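Local coordinates for protein type C neurotoxin (Clostridium botulinum, PDB 3PME) that is the receptor-binding domain of a botulinum C/D mosaic neurotoxin and probably attaches the toxin to nerve-cell membranes through lipids such as gangliosides or phosphatidylethanolamine, at residues S70-I75 and W140-I145; Y136-F141 and M192-D197. One frame throughout, in Å; residues are numbered along the deposited sequence.

Interaction 1: S70-I75 and W140-I145; sequences SVSFWI and WFFVTI
Two antiparallel strands, 70-75 and 141-145, pair through six backbone hydrogen bonds. Val71 with Ile145, Phe73 with Val143 and Ile75 with Phe141 are the hydrogen-bonded pairs, with their side chains on one face of the sheet. Each exchanges two N-H...O bonds, and the one from Val143 N to Phe73 O, 2.8 Å, lies nearly along the C=O axis. Ser72 with Thr144 and Trp74 with Phe142 are the non-hydrogen-bonded pairs, and their side chains share the other face.

Trp74 and Phe142 make the main side-chain contact on that face. Phe142 CB lies over the centre of the Trp74 six-membered ring, 3.6 Å from its centroid. With CG anti to the backbone N (chi1 180°), the phenyl ring is turned along the indole toward Trp74 NE1. It crosses the indole obliquely, with the planes 40° apart. Phe142 CD1 comes to 3.3 Å from Trp74 NE1. That N-H is not spent on the phenyl ring: it bonds Gln217 of helix 207-218. Farther along, Ser72 CB meets Phe142 CZ at 3.8 Å.

On the opposite face, Phe73 and Phe141 both hold CG in the crowded position between backbone N and carbonyl carbon. Each ring is thereby folded over its cross-strand neighbour. Phe73 receives Val143 CB on one face, 4.0 Å from the ring centroid. Phe141 receives Ile75 CG2 in the same way, with CG2 3.5 Å from Phe141 CZ. Both are CH-pi contacts, offset toward the rim. Ile109 and Trp111 of strand 108-114 pack against this face, as expected inside the jelly-roll sandwich of the N-terminal, lectin-like subdomain. All twelve residues are buried. Paired backbone hydrogen bonds hold the contact, with an apolar layer around Phe73 and Val143 and a mixed one around Trp74, where Gln217 satisfies the indole N-H.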
loop_
_atom_site.group_PDB
_atom_site.type_symbol
_atom_site.label_atom_id
_atom_site.label_comp_id
_atom_site.label_asym_id
_atom_site.label_seq_id
_atom_site.Cartn_x
_atom_site.Cartn_y
_atom_site.Cartn_z
ATOM N N SER A 70 -0.498 -22.328 -8.223
ATOM C CA SER A 70 -0.372 -21.152 -7.378
ATOM C C SER A 70 -1.272 -20.061 -7.932
ATOM O O SER A 70 -1.473 -19.954 -9.143
ATOM C CB SER A 70 1.073 -20.659 -7.317
ATOM O OG SER A 70 1.953 -21.704 -6.902
ATOM N N VAL A 71 -1.811 -19.248 -7.037
ATOM C CA VAL A 71 -2.609 -18.113 -7.443
ATOM C C VAL A 71 -1.985 -16.903 -6.761
ATOM O O VAL A 71 -1.732 -16.950 -5.561
ATOM C CB VAL A 71 -4.063 -18.274 -6.981
ATOM C CG1 VAL A 71 -4.851 -17.041 -7.351
ATOM C CG2 VAL A 71 -4.693 -19.557 -7.586
ATOM N N SER A 72 -1.704 -15.838 -7.505
ATOM C CA SER A 72 -1.163 -14.635 -6.884
ATOM C C SER A 72 -1.898 -13.391 -7.364
ATOM O O SER A 72 -2.372 -13.339 -8.488
ATOM C CB SER A 72 0.337 -14.502 -7.143
ATOM O OG SER A 72 0.604 -14.188 -8.501
ATOM N N PHE A 73 -2.002 -12.394 -6.491
ATOM C CA PHE A 73 -2.639 -11.122 -6.841
ATOM C C PHE A 73 -2.453 -10.192 -5.667
ATOM O O PHE A 73 -2.139 -10.646 -4.569
ATOM C CB PHE A 73 -4.143 -11.302 -7.087
ATOM C CG PHE A 73 -4.884 -11.936 -5.931
ATOM C CD1 PHE A 73 -4.971 -13.320 -5.828
ATOM C CD2 PHE A 73 -5.500 -11.159 -4.961
ATOM C CE1 PHE A 73 -5.642 -13.918 -4.774
ATOM C CE2 PHE A 73 -6.182 -11.744 -3.896
ATOM C CZ PHE A 73 -6.250 -13.142 -3.797
ATOM N N TRP A 74 -2.645 -8.891 -5.887
ATOM C CA TRP A 74 -2.699 -7.944 -4.779
ATOM C C TRP A 74 -4.149 -7.557 -4.577
ATOM O O TRP A 74 -4.932 -7.537 -5.525
ATOM C CB TRP A 74 -1.893 -6.674 -5.087
ATOM C CG TRP A 74 -0.461 -6.921 -5.395
ATOM C CD1 TRP A 74 0.044 -7.604 -6.463
ATOM C CD2 TRP A 74 0.663 -6.478 -4.631
ATOM N NE1 TRP A 74 1.410 -7.613 -6.410
ATOM C CE2 TRP A 74 1.820 -6.934 -5.290
ATOM C CE3 TRP A 74 0.805 -5.731 -3.452
ATOM C CZ2 TRP A 74 3.103 -6.679 -4.807
ATOM C CZ3 TRP A 74 2.081 -5.471 -2.976
ATOM C CH2 TRP A 74 3.213 -5.942 -3.653
ATOM N N ILE A 75 -4.508 -7.212 -3.349
ATOM C CA ILE A 75 -5.866 -6.791 -3.056
ATOM C C ILE A 75 -5.843 -5.603 -2.080
ATOM O O ILE A 75 -4.912 -5.455 -1.278
ATOM C CB ILE A 75 -6.703 -7.983 -2.507
ATOM C CG1 ILE A 75 -8.203 -7.658 -2.483
ATOM C CG2 ILE A 75 -6.160 -8.461 -1.150
ATOM C CD1 ILE A 75 -9.086 -8.910 -2.344
ATOM N N TRP A 140 -2.998 -1.989 -0.009
ATOM C CA TRP A 140 -2.641 -3.075 -0.924
ATOM C C TRP A 140 -1.787 -4.098 -0.193
ATOM O O TRP A 140 -0.779 -3.738 0.407
ATOM C CB TRP A 140 -1.799 -2.542 -2.067
ATOM C CG TRP A 140 -2.525 -1.694 -3.075
ATOM C CD1 TRP A 140 -2.522 -0.328 -3.163
ATOM C CD2 TRP A 140 -3.327 -2.163 -4.160
ATOM N NE1 TRP A 140 -3.276 0.076 -4.242
ATOM C CE2 TRP A 140 -3.768 -1.032 -4.879
ATOM C CE3 TRP A 140 -3.702 -3.436 -4.607
ATOM C CZ2 TRP A 140 -4.591 -1.133 -6.003
ATOM C CZ3 TRP A 140 -4.501 -3.534 -5.730
ATOM C CH2 TRP A 140 -4.937 -2.393 -6.413
ATOM N N PHE A 141 -2.173 -5.372 -0.260
ATOM C CA PHE A 141 -1.262 -6.436 0.170
ATOM C C PHE A 141 -1.229 -7.558 -0.859
ATOM O O PHE A 141 -2.178 -7.733 -1.623
ATOM C CB PHE A 141 -1.550 -6.937 1.597
ATOM C CG PHE A 141 -2.923 -7.524 1.799
ATOM C CD1 PHE A 141 -4.001 -6.716 2.127
ATOM C CD2 PHE A 141 -3.124 -8.905 1.756
ATOM C CE1 PHE A 141 -5.262 -7.255 2.351
ATOM C CE2 PHE A 141 -4.379 -9.462 1.988
ATOM C CZ PHE A 141 -5.454 -8.639 2.290
ATOM N N PHE A 142 -0.105 -8.262 -0.898
ATOM C CA PHE A 142 0.151 -9.301 -1.899
ATOM C C PHE A 142 -0.232 -10.678 -1.352
ATOM O O PHE A 142 0.249 -11.110 -0.294
ATOM C CB PHE A 142 1.623 -9.268 -2.306
ATOM C CG PHE A 142 1.995 -10.302 -3.334
ATOM C CD1 PHE A 142 1.336 -10.352 -4.556
ATOM C CD2 PHE A 142 3.016 -11.210 -3.079
ATOM C CE1 PHE A 142 1.682 -11.305 -5.515
ATOM C CE2 PHE A 142 3.371 -12.155 -4.028
ATOM C CZ PHE A 142 2.704 -12.203 -5.247
ATOM N N VAL A 143 -1.107 -11.354 -2.084
ATOM C CA VAL A 143 -1.588 -12.675 -1.683
ATOM C C VAL A 143 -1.009 -13.730 -2.606
ATOM O O VAL A 143 -0.905 -13.525 -3.825
ATOM C CB VAL A 143 -3.131 -12.746 -1.747
ATOM C CG1 VAL A 143 -3.641 -14.167 -1.436
ATOM C CG2 VAL A 143 -3.752 -11.719 -0.798
ATOM N N THR A 144 -0.625 -14.864 -2.034
ATOM C CA THR A 144 -0.245 -16.004 -2.860
ATOM C C THR A 144 -0.759 -17.258 -2.194
ATOM O O THR A 144 -0.507 -17.494 -1.005
ATOM C CB THR A 144 1.269 -16.143 -3.054
ATOM O OG1 THR A 144 1.840 -14.873 -3.386
ATOM C CG2 THR A 144 1.550 -17.135 -4.185
ATOM N N ILE A 145 -1.502 -18.039 -2.965
ATOM C CA ILE A 145 -1.996 -19.329 -2.501
ATOM C C ILE A 145 -1.289 -20.413 -3.299
ATOM O O ILE A 145 -1.317 -20.373 -4.527
ATOM C CB ILE A 145 -3.501 -19.494 -2.769
ATOM C CG1 ILE A 145 -4.304 -18.290 -2.268
ATOM C CG2 ILE A 145 -4.012 -20.801 -2.140
ATOM C CD1 ILE A 145 -4.253 -18.129 -0.816
#

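Interaction 2: Y136-F141 and M192-D197; sequences YTNKWF and MLWIRD
The Trp140 indole is the main meeting point of segment 136-141 with strand 193-197. Arg196 covers one face of it. Arg196 NH1 sits 3.1 Å above the Trp140 ring plane, offset toward the rim, and is 3.2 Å from Trp140 CD2. The guanidinium does not lie flat on the indole. Its plane stands 78° from the ring, so it presents an edge to the pi face in a cation-pi contact. Arg196 CG takes the crowded position between backbone N and carbonyl carbon (chi1 80°), and the chain then runs extended to NE. This carries Arg196 CD over the six-membered ring of Trp140 as well, 4.3 Å from its centroid.

Trp194 meets the far end of the same indole. Trp194 CB touches Trp140 CH2 at 3.5 Å, and the two side chains cross at about a right angle. Asn138 adds a lighter contact, its OD1 3.8 Å from Trp194 CZ3.

Asn138 belongs to a type II beta turn from Tyr136 to Lys139, closed by the bond from Lys139 N to Tyr136 O. The turn leads into strand 141-148 of the lectin-like jelly roll, and strand 193-201 belongs to the same sheet.

A second shell fixes these groups. Arg196 NH2 bonds the backbone O of Gln217. Arg196 NE forms a salt bridge with Asp197 OD2, in which the hydrogen bond is weak. Tyr39 takes part twice, cation-pi with Arg196 and edge-to-face with Trp140. Trp140 NE1 donates to Asn229 OD1, while Asn138 OD1 accepts from Lys76 NZ and Asn138 ND2 bonds Asp409.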
loop_
_atom_site.group_PDB
_atom_site.type_symbol
_atom_site.label_atom_id
_atom_site.label_comp_id
_atom_site.label_asym_id
_atom_site.label_seq_id
_atom_site.Cartn_x
_atom_site.Cartn_y
_atom_site.Cartn_z
ATOM N N TYR A 136 -4.091 -4.068 7.671
ATOM C CA TYR A 136 -4.077 -3.836 6.229
ATOM C C TYR A 136 -5.389 -3.287 5.680
ATOM O O TYR A 136 -5.629 -3.359 4.475
ATOM C CB TYR A 136 -3.768 -5.138 5.477
ATOM C CG TYR A 136 -2.514 -5.866 5.908
ATOM C CD1 TYR A 136 -1.301 -5.640 5.274
ATOM C CD2 TYR A 136 -2.556 -6.791 6.945
ATOM C CE1 TYR A 136 -0.151 -6.318 5.669
ATOM C CE2 TYR A 136 -1.420 -7.472 7.345
ATOM C CZ TYR A 136 -0.224 -7.230 6.704
ATOM O OH TYR A 136 0.899 -7.916 7.119
ATOM N N THR A 137 -6.250 -2.747 6.539
ATOM C CA THR A 137 -7.499 -2.172 6.050
ATOM C C THR A 137 -7.210 -1.081 5.008
ATOM O O THR A 137 -6.480 -0.132 5.283
ATOM C CB THR A 137 -8.346 -1.590 7.198
ATOM O OG1 THR A 137 -8.677 -2.633 8.126
ATOM C CG2 THR A 137 -9.635 -1.012 6.638
ATOM N N ASN A 138 -7.796 -1.242 3.818
ATOM C CA ASN A 138 -7.613 -0.349 2.672
ATOM C C ASN A 138 -6.176 -0.178 2.193
ATOM O O ASN A 138 -5.848 0.820 1.535
ATOM C CB ASN A 138 -8.236 1.035 2.922
ATOM C CG ASN A 138 -8.466 1.799 1.634
ATOM O OD1 ASN A 138 -8.955 1.231 0.652
ATOM N ND2 ASN A 138 -8.143 3.100 1.636
ATOM N N LYS A 139 -5.316 -1.142 2.514
ATOM C CA LYS A 139 -3.935 -1.119 2.054
ATOM C C LYS A 139 -3.737 -2.248 1.059
ATOM O O LYS A 139 -4.279 -3.333 1.241
ATOM C CB LYS A 139 -2.957 -1.301 3.223
ATOM C CG LYS A 139 -3.027 -0.190 4.238
ATOM C CD LYS A 139 -2.003 -0.368 5.332
ATOM C CE LYS A 139 -2.165 0.730 6.381
ATOM N NZ LYS A 139 -1.415 0.398 7.620
ATOM N N TRP A 140 -2.998 -1.989 -0.009
ATOM C CA TRP A 140 -2.641 -3.075 -0.924
ATOM C C TRP A 140 -1.787 -4.098 -0.193
ATOM O O TRP A 140 -0.779 -3.738 0.407
ATOM C CB TRP A 140 -1.799 -2.542 -2.067
ATOM C CG TRP A 140 -2.525 -1.694 -3.075
ATOM C CD1 TRP A 140 -2.522 -0.328 -3.163
ATOM C CD2 TRP A 140 -3.327 -2.163 -4.160
ATOM N NE1 TRP A 140 -3.276 0.076 -4.242
ATOM C CE2 TRP A 140 -3.768 -1.032 -4.879
ATOM C CE3 TRP A 140 -3.702 -3.436 -4.607
ATOM C CZ2 TRP A 140 -4.591 -1.133 -6.003
ATOM C CZ3 TRP A 140 -4.501 -3.534 -5.730
ATOM C CH2 TRP A 140 -4.937 -2.393 -6.413
ATOM N N PHE A 141 -2.173 -5.372 -0.260
ATOM C CA PHE A 141 -1.262 -6.436 0.170
ATOM C C PHE A 141 -1.229 -7.558 -0.859
ATOM O O PHE A 141 -2.178 -7.733 -1.623
ATOM C CB PHE A 141 -1.550 -6.937 1.597
ATOM C CG PHE A 141 -2.923 -7.524 1.799
ATOM C CD1 PHE A 141 -4.001 -6.716 2.127
ATOM C CD2 PHE A 141 -3.124 -8.905 1.756
ATOM C CE1 PHE A 141 -5.262 -7.255 2.351
ATOM C CE2 PHE A 141 -4.379 -9.462 1.988
ATOM C CZ PHE A 141 -5.454 -8.639 2.290
ATOM N N MET A 192 -16.085 -1.304 -1.417
ATOM C CA MET A 192 -15.418 -1.510 -2.693
ATOM C C MET A 192 -14.077 -2.182 -2.438
ATOM O O MET A 192 -13.583 -2.187 -1.321
ATOM C CB MET A 192 -15.209 -0.164 -3.401
ATOM C CG MET A 192 -14.225 0.775 -2.685
ATOM S SD MET A 192 -14.305 2.481 -3.265
ATOM C CE MET A 192 -15.931 2.944 -2.679
ATOM N N LEU A 193 -13.501 -2.756 -3.485
ATOM C CA LEU A 193 -12.158 -3.306 -3.391
ATOM C C LEU A 193 -11.478 -3.245 -4.740
ATOM O O LEU A 193 -12.132 -3.098 -5.780
ATOM C CB LEU A 193 -12.192 -4.758 -2.890
ATOM C CG LEU A 193 -12.818 -5.808 -3.807
ATOM C CD1 LEU A 193 -11.803 -6.387 -4.766
ATOM C CD2 LEU A 193 -13.426 -6.922 -2.978
ATOM N N TRP A 194 -10.159 -3.381 -4.711
ATOM C CA TRP A 194 -9.336 -3.370 -5.910
ATOM C C TRP A 194 -8.497 -4.625 -5.891
ATOM O O TRP A 194 -8.062 -5.064 -4.826
ATOM C CB TRP A 194 -8.376 -2.171 -5.910
ATOM C CG TRP A 194 -9.000 -0.807 -5.955
ATOM C CD1 TRP A 194 -9.051 0.021 -7.034
ATOM C CD2 TRP A 194 -9.606 -0.086 -4.863
ATOM N NE1 TRP A 194 -9.665 1.208 -6.693
ATOM C CE2 TRP A 194 -10.012 1.170 -5.369
ATOM C CE3 TRP A 194 -9.835 -0.374 -3.514
ATOM C CZ2 TRP A 194 -10.654 2.128 -4.579
ATOM C CZ3 TRP A 194 -10.474 0.581 -2.725
ATOM C CH2 TRP A 194 -10.875 1.822 -3.267
ATOM N N ILE A 195 -8.254 -5.178 -7.074
ATOM C CA ILE A 195 -7.318 -6.287 -7.243
ATOM C C ILE A 195 -6.339 -5.882 -8.335
ATOM O O ILE A 195 -6.703 -5.145 -9.255
ATOM C CB ILE A 195 -8.064 -7.566 -7.649
ATOM C CG1 ILE A 195 -8.862 -8.095 -6.453
ATOM C CG2 ILE A 195 -7.085 -8.653 -8.153
ATOM C CD1 ILE A 195 -9.865 -9.178 -6.820
ATOM N N ARG A 196 -5.098 -6.332 -8.250
ATOM C CA ARG A 196 -4.183 -6.135 -9.375
ATOM C C ARG A 196 -3.274 -7.330 -9.601
ATOM O O ARG A 196 -3.011 -8.110 -8.691
ATOM C CB ARG A 196 -3.353 -4.857 -9.217
ATOM C CG ARG A 196 -2.143 -4.993 -8.281
ATOM C CD ARG A 196 -1.420 -3.663 -8.271
ATOM N NE ARG A 196 -0.046 -3.721 -7.791
ATOM C CZ ARG A 196 0.321 -3.412 -6.558
ATOM N NH1 ARG A 196 -0.588 -3.052 -5.654
ATOM N NH2 ARG A 196 1.600 -3.437 -6.226
ATOM N N ASP A 197 -2.789 -7.447 -10.828
ATOM C CA ASP A 197 -1.803 -8.449 -11.210
ATOM C C ASP A 197 -2.265 -9.872 -10.889
ATOM O O ASP A 197 -1.526 -10.670 -10.312
ATOM C CB ASP A 197 -0.437 -8.136 -10.588
ATOM C CG ASP A 197 0.138 -6.817 -11.081
ATOM O OD1 ASP A 197 0.536 -6.749 -12.261
ATOM O OD2 ASP A 197 0.187 -5.857 -10.295
#

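In the fold
Both interactions reach the same sheet, and their centres are about 10 Å apart. Strand 68-77 runs between strands 141-148 and 193-201. It pairs with the first in interaction 1 and with the second through backbone bonds that include the probable one from Trp74 N to Arg196 O, 2.9 Å. Ile75 CG1 also packs at 3.5 Å on Trp194 O. Segments 136-141 and 140-145 share Trp140 and Phe141, but of these two Trp140 alone makes contacts in both interactions. The Arg196 guanidinium is cation-pi to Trp74 as well as Trp140, so one charge joins the two indoles. Bonds from Trp140 to Asn229 and Tyr354 carry the contacts on toward the C-terminal, trefoil-type part of the chain.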